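Local atomic coordinates of aldose 1-epimerase (Caenorhabditis elegans, PDB entry 1LUR), a protein that probably catalyses the interconversion of the alpha and beta anomers of aldose sugars such as galactose. Residues L49-D54 and E292-N297; L167-H172 and D325-E330; Q305-A310 and H315-S320. All coordinates share one frame; numbering follows the deposited sequence.

Contact 1: residues L49-D54 and E292-N297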
loop_
_atom_site.group_PDB
_atom_site.type_symbol
_atom_site.label_atom_id
_atom_site.label_comp_id
_atom_site.label_asym_id
_atom_site.label_seq_id
_atom_site.Cartn_x
_atom_site.Cartn_y
_atom_site.Cartn_z
ATOM N N LEU A 49 -0.390 2.473 -14.908
ATOM C CA LEU A 49 -1.446 2.232 -13.940
ATOM C C LEU A 49 -1.316 2.891 -12.566
ATOM O O LEU A 49 -2.266 2.871 -11.788
ATOM C CB LEU A 49 -1.627 0.723 -13.771
ATOM C CG LEU A 49 -1.773 -0.060 -15.082
ATOM C CD1 LEU A 49 -1.876 -1.546 -14.778
ATOM C CD2 LEU A 49 -3.009 0.420 -15.839
ATOM N N VAL A 50 -0.162 3.473 -12.261
ATOM C CA VAL A 50 0.014 4.119 -10.959
ATOM C C VAL A 50 0.428 5.584 -11.073
ATOM O O VAL A 50 1.143 5.976 -12.001
ATOM C CB VAL A 50 1.074 3.387 -10.098
ATOM C CG1 VAL A 50 0.690 1.927 -9.938
ATOM C CG2 VAL A 50 2.452 3.516 -10.730
ATOM N N LEU A 51 -0.030 6.395 -10.125
ATOM C CA LEU A 51 0.305 7.814 -10.127
ATOM C C LEU A 51 1.779 7.939 -9.789
ATOM O O LEU A 51 2.427 6.947 -9.452
ATOM C CB LEU A 51 -0.541 8.566 -9.098
ATOM C CG LEU A 51 -2.053 8.444 -9.303
ATOM C CD1 LEU A 51 -2.786 9.259 -8.249
ATOM C CD2 LEU A 51 -2.423 8.923 -10.703
ATOM N N GLY A 52 2.313 9.151 -9.886
ATOM C CA GLY A 52 3.715 9.349 -9.581
ATOM C C GLY A 52 4.261 10.688 -10.041
ATOM O O GLY A 52 3.523 11.666 -10.168
ATOM N N PHE A 53 5.564 10.727 -10.290
ATOM C CA PHE A 53 6.222 11.945 -10.732
ATOM C C PHE A 53 7.251 11.618 -11.799
ATOM O O PHE A 53 7.811 10.522 -11.819
ATOM C CB PHE A 53 6.895 12.623 -9.539
ATOM C CG PHE A 53 5.953 12.905 -8.404
ATOM C CD1 PHE A 53 4.960 13.872 -8.531
ATOM C CD2 PHE A 53 6.029 12.172 -7.222
ATOM C CE1 PHE A 53 4.054 14.109 -7.498
ATOM C CE2 PHE A 53 5.130 12.399 -6.182
ATOM C CZ PHE A 53 4.137 13.370 -6.320
ATOM N N ASP A 54 7.501 12.574 -12.685
ATOM C CA ASP A 54 8.466 12.378 -13.758
ATOM C C ASP A 54 9.920 12.473 -13.283
ATOM O O ASP A 54 10.824 11.980 -13.952
ATOM C CB ASP A 54 8.195 13.388 -14.886
ATOM C CG ASP A 54 6.835 13.176 -15.553
ATOM O OD1 ASP A 54 6.392 14.062 -16.314
ATOM O OD2 ASP A 54 6.207 12.119 -15.328
ATOM N N GLU A 292 0.688 16.538 -15.142
ATOM C CA GLU A 292 -0.729 16.452 -14.811
ATOM C C GLU A 292 -1.023 16.919 -13.387
ATOM O O GLU A 292 -0.189 16.789 -12.491
ATOM C CB GLU A 292 -1.210 15.010 -14.973
ATOM C CG GLU A 292 -2.719 14.839 -14.901
ATOM C CD GLU A 292 -3.132 13.384 -14.911
ATOM O OE1 GLU A 292 -2.417 12.568 -15.531
ATOM O OE2 GLU A 292 -4.184 13.057 -14.319
ATOM N N HIS A 293 -2.225 17.453 -13.194
ATOM C CA HIS A 293 -2.667 17.949 -11.896
ATOM C C HIS A 293 -3.648 16.964 -11.266
ATOM O O HIS A 293 -4.833 16.964 -11.604
ATOM C CB HIS A 293 -3.355 19.308 -12.068
ATOM C CG HIS A 293 -4.094 19.776 -10.850
ATOM N ND1 HIS A 293 -5.157 20.650 -10.918
ATOM C CD2 HIS A 293 -3.921 19.496 -9.536
ATOM C CE1 HIS A 293 -5.610 20.887 -9.700
ATOM N NE2 HIS A 293 -4.878 20.199 -8.843
ATOM N N TYR A 294 -3.164 16.132 -10.348
ATOM C CA TYR A 294 -4.035 15.162 -9.695
ATOM C C TYR A 294 -4.999 15.896 -8.774
ATOM O O TYR A 294 -4.605 16.812 -8.053
ATOM C CB TYR A 294 -3.218 14.148 -8.885
ATOM C CG TYR A 294 -2.177 13.395 -9.685
ATOM C CD1 TYR A 294 -2.452 12.933 -10.973
ATOM C CD2 TYR A 294 -0.918 13.128 -9.145
ATOM C CE1 TYR A 294 -1.497 12.225 -11.704
ATOM C CE2 TYR A 294 0.041 12.418 -9.867
ATOM C CZ TYR A 294 -0.255 11.971 -11.145
ATOM O OH TYR A 294 0.696 11.283 -11.864
ATOM N N LYS A 295 -6.263 15.488 -8.795
ATOM C CA LYS A 295 -7.277 16.119 -7.961
ATOM C C LYS A 295 -8.052 15.067 -7.173
ATOM O O LYS A 295 -7.753 13.876 -7.252
ATOM C CB LYS A 295 -8.224 16.936 -8.846
ATOM C CG LYS A 295 -8.697 18.255 -8.243
ATOM C CD LYS A 295 -9.278 19.164 -9.331
ATOM C CE LYS A 295 -9.674 20.540 -8.802
ATOM N NZ LYS A 295 -10.885 20.504 -7.933
ATOM N N ALA A 296 -9.049 15.510 -6.415
ATOM C CA ALA A 296 -9.864 14.606 -5.608
ATOM C C ALA A 296 -10.326 13.356 -6.357
ATOM O O ALA A 296 -10.704 13.418 -7.528
ATOM C CB ALA A 296 -11.071 15.353 -5.052
ATOM N N ASN A 297 -10.288 12.225 -5.658
ATOM C CA ASN A 297 -10.692 10.935 -6.205
ATOM C C ASN A 297 -10.006 10.552 -7.519
ATOM O O ASN A 297 -10.564 9.798 -8.318
ATOM C CB ASN A 297 -12.217 10.894 -6.388
ATOM C CG ASN A 297 -12.971 11.135 -5.087
ATOM O OD1 ASN A 297 -12.672 10.526 -4.059
ATOM N ND2 ASN A 297 -13.961 12.018 -5.131
#
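The hydroxyl of Y294 reaches the backbone of G52, where OH lies 3.3 Å from G52 N and equally 3.3 Å from G52 O. Its clear hydrogen bond is with the main-chain N of K289, so the buried phenol oxygen is held by K289 and lies close against the G52 peptide. G52 O lies in the plane of the tyrosine ring at its edge and also approaches Y294 CE2, at 3.6 Å. The glycine has an extended backbone with a positive phi of 166°; at its backbone angles a side chain would be jammed against the carbonyl O of L51, independently of the tyrosine.

While the glycine meets the rim, L51 takes one face of the ring. Its CD2 methyl makes a CH-pi contact at 4.0 Å from the centroid of the Y294 ring, displaced from the centre toward the rim on the CE1 side, where the L51 CD2 to Y294 CE1 distance closes to 3.6 Å. In Y294, CG is anti to the carbonyl carbon (chi1 -57°), which carries the ring out toward the loop. L51 has the same kind of first torsion and an extended second one, and the two side chains run antiparallel past one another. L51 CB lies 4.0 Å from Y294 CE2, so the leucine lies across the ring near its hydroxyl end, from CE1 to CE2.

All three touching residues are buried. The backbone of Y294 pairs with that of C286 in the small two-stranded sheet 286-287/293-294, and L51 also packs on A299. Segment 49-54 itself links the edge strand 46-48 to helix 56-61, where F59 meets the F53 ring edge-to-face, and L51 bonds through its backbone to Y174 of strand 170-175.

Contact 2: residues L167-H172 and D325-E330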
loop_
_atom_site.group_PDB
_atom_site.type_symbol
_atom_site.label_atom_id
_atom_site.label_comp_id
_atom_site.label_asym_id
_atom_site.label_seq_id
_atom_site.Cartn_x
_atom_site.Cartn_y
_atom_site.Cartn_z
ATOM N N LEU A 167 6.051 -4.304 13.569
ATOM C CA LEU A 167 6.300 -4.144 12.140
ATOM C C LEU A 167 5.050 -4.550 11.365
ATOM O O LEU A 167 4.593 -5.701 11.419
ATOM C CB LEU A 167 7.504 -4.967 11.660
ATOM C CG LEU A 167 7.999 -4.547 10.262
ATOM C CD1 LEU A 167 8.764 -3.235 10.359
ATOM C CD2 LEU A 167 8.894 -5.619 9.665
ATOM N N ALA A 168 4.483 -3.584 10.657
ATOM C CA ALA A 168 3.284 -3.819 9.862
ATOM C C ALA A 168 3.450 -2.931 8.646
ATOM O O ALA A 168 3.227 -1.719 8.710
ATOM C CB ALA A 168 2.048 -3.440 10.660
ATOM N N LEU A 169 3.860 -3.536 7.536
ATOM C CA LEU A 169 4.072 -2.785 6.309
ATOM C C LEU A 169 2.937 -2.853 5.303
ATOM O O LEU A 169 1.944 -3.554 5.495
ATOM C CB LEU A 169 5.332 -3.310 5.613
ATOM C CG LEU A 169 6.544 -3.660 6.481
ATOM C CD1 LEU A 169 7.586 -4.386 5.631
ATOM C CD2 LEU A 169 7.126 -2.388 7.086
ATOM N N THR A 170 3.124 -2.105 4.222
ATOM C CA THR A 170 2.184 -2.039 3.108
ATOM C C THR A 170 2.846 -1.304 1.956
ATOM O O THR A 170 3.962 -0.793 2.096
ATOM C CB THR A 170 0.845 -1.332 3.432
ATOM O OG1 THR A 170 -0.114 -1.695 2.423
ATOM C CG2 THR A 170 0.989 0.196 3.416
ATOM N N ASN A 171 2.173 -1.302 0.808
ATOM C CA ASN A 171 2.657 -0.629 -0.397
ATOM C C ASN A 171 1.608 0.447 -0.639
ATOM O O ASN A 171 0.411 0.158 -0.671
ATOM C CB ASN A 171 2.727 -1.584 -1.585
ATOM C CG ASN A 171 3.058 -0.866 -2.872
ATOM O OD1 ASN A 171 2.170 -0.370 -3.562
ATOM N ND2 ASN A 171 4.346 -0.771 -3.183
ATOM N N HIS A 172 2.050 1.684 -0.821
ATOM C CA HIS A 172 1.113 2.776 -1.031
ATOM C C HIS A 172 0.916 3.283 -2.458
ATOM O O HIS A 172 0.804 4.491 -2.679
ATOM C CB HIS A 172 1.516 3.945 -0.123
ATOM C CG HIS A 172 0.356 4.751 0.375
ATOM N ND1 HIS A 172 -0.470 5.472 -0.463
ATOM C CD2 HIS A 172 -0.124 4.937 1.628
ATOM C CE1 HIS A 172 -1.409 6.066 0.253
ATOM N NE2 HIS A 172 -1.222 5.759 1.524
ATOM N N ASP A 325 12.284 -14.661 14.783
ATOM C CA ASP A 325 11.153 -14.838 13.879
ATOM C C ASP A 325 11.389 -14.130 12.555
ATOM O O ASP A 325 12.303 -13.313 12.421
ATOM C CB ASP A 325 9.855 -14.324 14.504
ATOM C CG ASP A 325 9.439 -15.118 15.729
ATOM O OD1 ASP A 325 9.799 -16.314 15.825
ATOM O OD2 ASP A 325 8.737 -14.553 16.590
ATOM N N HIS A 326 10.557 -14.456 11.573
ATOM C CA HIS A 326 10.672 -13.854 10.261
ATOM C C HIS A 326 9.364 -13.238 9.805
ATOM O O HIS A 326 8.337 -13.914 9.748
ATOM C CB HIS A 326 11.116 -14.891 9.218
ATOM C CG HIS A 326 12.526 -15.364 9.391
ATOM N ND1 HIS A 326 12.918 -16.172 10.436
ATOM C CD2 HIS A 326 13.638 -15.135 8.655
ATOM C CE1 HIS A 326 14.212 -16.420 10.337
ATOM N NE2 HIS A 326 14.674 -15.803 9.264
ATOM N N TYR A 327 9.399 -11.946 9.494
ATOM C CA TYR A 327 8.205 -11.261 9.027
ATOM C C TYR A 327 8.200 -11.698 7.569
ATOM O O TYR A 327 9.215 -11.566 6.878
ATOM C CB TYR A 327 8.385 -9.748 9.115
ATOM C CG TYR A 327 7.202 -8.949 8.621
ATOM C CD1 TYR A 327 6.277 -8.399 9.514
ATOM C CD2 TYR A 327 7.033 -8.704 7.262
ATOM C CE1 TYR A 327 5.217 -7.615 9.058
ATOM C CE2 TYR A 327 5.985 -7.929 6.791
ATOM C CZ TYR A 327 5.081 -7.381 7.692
ATOM O OH TYR A 327 4.077 -6.576 7.220
ATOM N N CYS A 328 7.075 -12.219 7.094
ATOM C CA CYS A 328 7.009 -12.666 5.710
ATOM C C CYS A 328 5.599 -12.532 5.160
ATOM O O CYS A 328 4.706 -13.272 5.551
ATOM C CB CYS A 328 7.470 -14.130 5.627
ATOM S SG CYS A 328 7.817 -14.720 3.949
ATOM N N GLN A 329 5.404 -11.570 4.265
ATOM C CA GLN A 329 4.095 -11.336 3.653
ATOM C C GLN A 329 4.310 -11.078 2.170
ATOM O O GLN A 329 5.415 -10.740 1.748
ATOM C CB GLN A 329 3.415 -10.102 4.261
ATOM C CG GLN A 329 3.197 -10.135 5.772
ATOM C CD GLN A 329 2.199 -11.195 6.217
ATOM O OE1 GLN A 329 1.193 -11.440 5.551
ATOM N NE2 GLN A 329 2.461 -11.804 7.370
ATOM N N GLU A 330 3.255 -11.239 1.378
ATOM C CA GLU A 330 3.364 -11.009 -0.053
ATOM C C GLU A 330 2.061 -10.474 -0.627
ATOM O O GLU A 330 0.979 -10.665 -0.059
ATOM C CB GLU A 330 3.761 -12.295 -0.798
ATOM C CG GLU A 330 2.657 -13.326 -0.926
ATOM C CD GLU A 330 2.953 -14.387 -1.984
ATOM O OE1 GLU A 330 2.097 -15.271 -2.184
ATOM O OE2 GLU A 330 4.033 -14.337 -2.618
#
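Y327 reaches across to 167-169 and is packed most tightly against L167. The carbonyl O of L167 approaches Y327 CE1 to 3.1 Å, while the L167 CD2 methyl sits over one ring face, 4.0 Å from the centroid and 21° off the normal. The leucine side chain runs roughly perpendicular to that of the tyrosine. At the far end of the ring, L169 N donates to Y327 OH over 3.1 Å with a nearly straight N-H...O angle of 168°, and the hydroxyl of Y273 provides a second bond to the same oxygen. Two partners thus fix the phenol in a buried setting. With CG anti to the backbone N (chi1 179°), the Y327 ring is held out from its strand toward 167-169.

The L169 side chain packs more loosely, its CD1 4.1 Å from Y327 CE2. The solvent side belongs to the neighbours of Y327 along the chain, H326 and C328, which are exposed and make no contact with 167-172.

L167 and Y327 both touch A159 of strand 152-160, and L169 packs on I141 of strand 138-147; the contact therefore joins the nine-stranded sheet to the approach to strand 170-175 of the seven-stranded one.

Contact 3: residues Q305-A310 and H315-S320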
loop_
_atom_site.group_PDB
_atom_site.type_symbol
_atom_site.label_atom_id
_atom_site.label_comp_id
_atom_site.label_asym_id
_atom_site.label_seq_id
_atom_site.Cartn_x
_atom_site.Cartn_y
_atom_site.Cartn_z
ATOM N N GLN A 305 -2.441 -4.814 4.074
ATOM C CA GLN A 305 -1.704 -4.627 5.330
ATOM C C GLN A 305 -2.447 -5.289 6.478
ATOM O O GLN A 305 -3.482 -5.927 6.275
ATOM C CB GLN A 305 -1.658 -3.124 5.632
ATOM C CG GLN A 305 -3.086 -2.565 5.801
ATOM C CD GLN A 305 -3.165 -1.101 6.214
ATOM O OE1 GLN A 305 -2.741 -0.209 5.481
ATOM N NE2 GLN A 305 -3.732 -0.849 7.393
ATOM N N PHE A 306 -1.913 -5.121 7.686
ATOM C CA PHE A 306 -2.536 -5.677 8.877
ATOM C C PHE A 306 -3.474 -4.549 9.285
ATOM O O PHE A 306 -3.291 -3.403 8.856
ATOM C CB PHE A 306 -1.525 -5.904 10.012
ATOM C CG PHE A 306 -0.678 -7.122 9.841
ATOM C CD1 PHE A 306 0.604 -7.029 9.318
ATOM C CD2 PHE A 306 -1.165 -8.376 10.209
ATOM C CE1 PHE A 306 1.398 -8.170 9.167
ATOM C CE2 PHE A 306 -0.386 -9.518 10.064
ATOM C CZ PHE A 306 0.897 -9.420 9.544
ATOM N N HIS A 307 -4.467 -4.856 10.114
ATOM C CA HIS A 307 -5.412 -3.836 10.556
ATOM C C HIS A 307 -4.724 -2.564 11.017
ATOM O O HIS A 307 -3.712 -2.614 11.722
ATOM C CB HIS A 307 -6.255 -4.344 11.727
ATOM C CG HIS A 307 -7.054 -5.570 11.416
ATOM N ND1 HIS A 307 -6.477 -6.750 11.000
ATOM C CD2 HIS A 307 -8.385 -5.807 11.493
ATOM C CE1 HIS A 307 -7.418 -7.663 10.837
ATOM N NE2 HIS A 307 -8.585 -7.116 11.129
ATOM N N SER A 308 -5.290 -1.427 10.635
ATOM C CA SER A 308 -4.730 -0.144 11.025
ATOM C C SER A 308 -4.892 -0.014 12.548
ATOM O O SER A 308 -5.878 -0.492 13.113
ATOM C CB SER A 308 -5.478 0.985 10.317
ATOM O OG SER A 308 -5.291 0.933 8.915
ATOM N N ALA A 309 -3.919 0.611 13.209
ATOM C CA ALA A 309 -3.958 0.798 14.665
ATOM C C ALA A 309 -3.878 -0.507 15.454
ATOM O O ALA A 309 -4.261 -0.549 16.625
ATOM C CB ALA A 309 -5.223 1.567 15.073
ATOM N N ALA A 310 -3.379 -1.569 14.823
ATOM C CA ALA A 310 -3.259 -2.861 15.498
ATOM C C ALA A 310 -2.483 -2.728 16.818
ATOM O O ALA A 310 -2.840 -3.348 17.825
ATOM C CB ALA A 310 -2.569 -3.864 14.583
ATOM N N HIS A 315 -7.185 -6.830 20.306
ATOM C CA HIS A 315 -8.048 -7.822 19.667
ATOM C C HIS A 315 -7.776 -7.833 18.166
ATOM O O HIS A 315 -8.318 -8.657 17.433
ATOM C CB HIS A 315 -9.536 -7.561 19.941
ATOM C CG HIS A 315 -10.012 -6.204 19.529
ATOM N ND1 HIS A 315 -9.592 -5.045 20.149
ATOM C CD2 HIS A 315 -10.911 -5.824 18.590
ATOM C CE1 HIS A 315 -10.214 -4.012 19.610
ATOM N NE2 HIS A 315 -11.021 -4.457 18.662
ATOM N N PHE A 316 -6.949 -6.895 17.712
ATOM C CA PHE A 316 -6.593 -6.815 16.295
ATOM C C PHE A 316 -5.353 -7.693 16.226
ATOM O O PHE A 316 -4.812 -8.079 17.264
ATOM C CB PHE A 316 -6.226 -5.383 15.890
ATOM C CG PHE A 316 -7.409 -4.509 15.562
ATOM C CD1 PHE A 316 -8.711 -4.945 15.789
ATOM C CD2 PHE A 316 -7.212 -3.234 15.040
ATOM C CE1 PHE A 316 -9.799 -4.120 15.501
ATOM C CE2 PHE A 316 -8.291 -2.404 14.749
ATOM C CZ PHE A 316 -9.590 -2.848 14.981
ATOM N N PRO A 317 -4.877 -8.019 15.012
ATOM C CA PRO A 317 -3.687 -8.865 14.884
ATOM C C PRO A 317 -2.441 -8.367 15.613
ATOM O O PRO A 317 -2.165 -7.165 15.661
ATOM C CB PRO A 317 -3.467 -8.926 13.370
ATOM C CG PRO A 317 -4.839 -8.814 12.828
ATOM C CD PRO A 317 -5.449 -7.719 13.689
ATOM N N ASP A 318 -1.695 -9.306 16.183
ATOM C CA ASP A 318 -0.472 -8.987 16.905
ATOM C C ASP A 318 0.584 -8.710 15.833
ATOM O O ASP A 318 0.965 -9.624 15.105
ATOM C CB ASP A 318 -0.043 -10.195 17.746
ATOM C CG ASP A 318 1.197 -9.926 18.583
ATOM O OD1 ASP A 318 1.998 -9.034 18.221
ATOM O OD2 ASP A 318 1.378 -10.628 19.605
ATOM N N VAL A 319 1.055 -7.467 15.719
ATOM C CA VAL A 319 2.065 -7.166 14.706
ATOM C C VAL A 319 3.480 -7.053 15.262
ATOM O O VAL A 319 4.340 -6.399 14.684
ATOM C CB VAL A 319 1.732 -5.880 13.889
ATOM C CG1 VAL A 319 0.435 -6.075 13.119
ATOM C CG2 VAL A 319 1.631 -4.661 14.811
ATOM N N SER A 320 3.734 -7.711 16.384
ATOM C CA SER A 320 5.065 -7.651 16.960
ATOM C C SER A 320 5.999 -8.495 16.098
ATOM O O SER A 320 5.563 -9.421 15.415
ATOM C CB SER A 320 5.056 -8.194 18.394
ATOM O OG SER A 320 4.658 -9.553 18.419
HETATM O O HOH W 1 -0.151 -5.542 17.595
#
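F306 (chi1 -78°) and V319 (chi1 -63°) both set their first side-chain branch beside the backbone N, and these torsions bring V319 CG1 over one face of the F306 ring in a CH-pi contact, 3.6 Å from F306 CG. The phenylalanine leads into a type II beta turn, H307 to A310, against which the returning arm of the same loop, 315-320, folds. P317 CB adds a further apolar contact, at 3.9 Å from F306 CD2.

The closest packing lies next door. P317 CD sits over a face of the H307 imidazole, only 3.0 Å from H307 ND1, a buried nitrogen that has no polar partner in the model. The H307 and F316 rings meet obliquely, with centroids 5.1 Å apart and planes at 39°. Carbonyl O of S308 comes up near the plane of the F316 ring at its edge, 3.5 Å from F316 CE2. A310 closes the turn with its methyl against the other arm: A310 CB lies 3.5 Å from P317 O.

Each segment has its own polar bonds. Q305 NE2 donates to F306 O and, weakly, to S308 OG, while D318 OD1 accepts from both S320 N and S320 OG, the former making an Asx turn. Between the two arms of the loop a water may donate a long, weak bond to A310 O, and it accepts from V319 N at 2.9 Å.

Contacts 2 and 3 are neighbours, their centres 11 Å apart, whereas the centre of contact 1 lies 26 Å from that of contact 2 and 30 Å from that of contact 3, across the centre of the chain. Both segments of contact 3 fall between those of contact 2 in sequence, and L167 N and V319 O, 2.9 Å apart, probably hydrogen-bond between them. The segments of contacts 1 and 2 alternate along the chain. In this mutarotase-family fold, contact 2 joins the nine-stranded sheet to strand 170-175 of the seven-stranded one, contact 3 is the loop after strand 300-305 of that same sheet, and contact 1 lies by the other end of strand 170-175, at Y174.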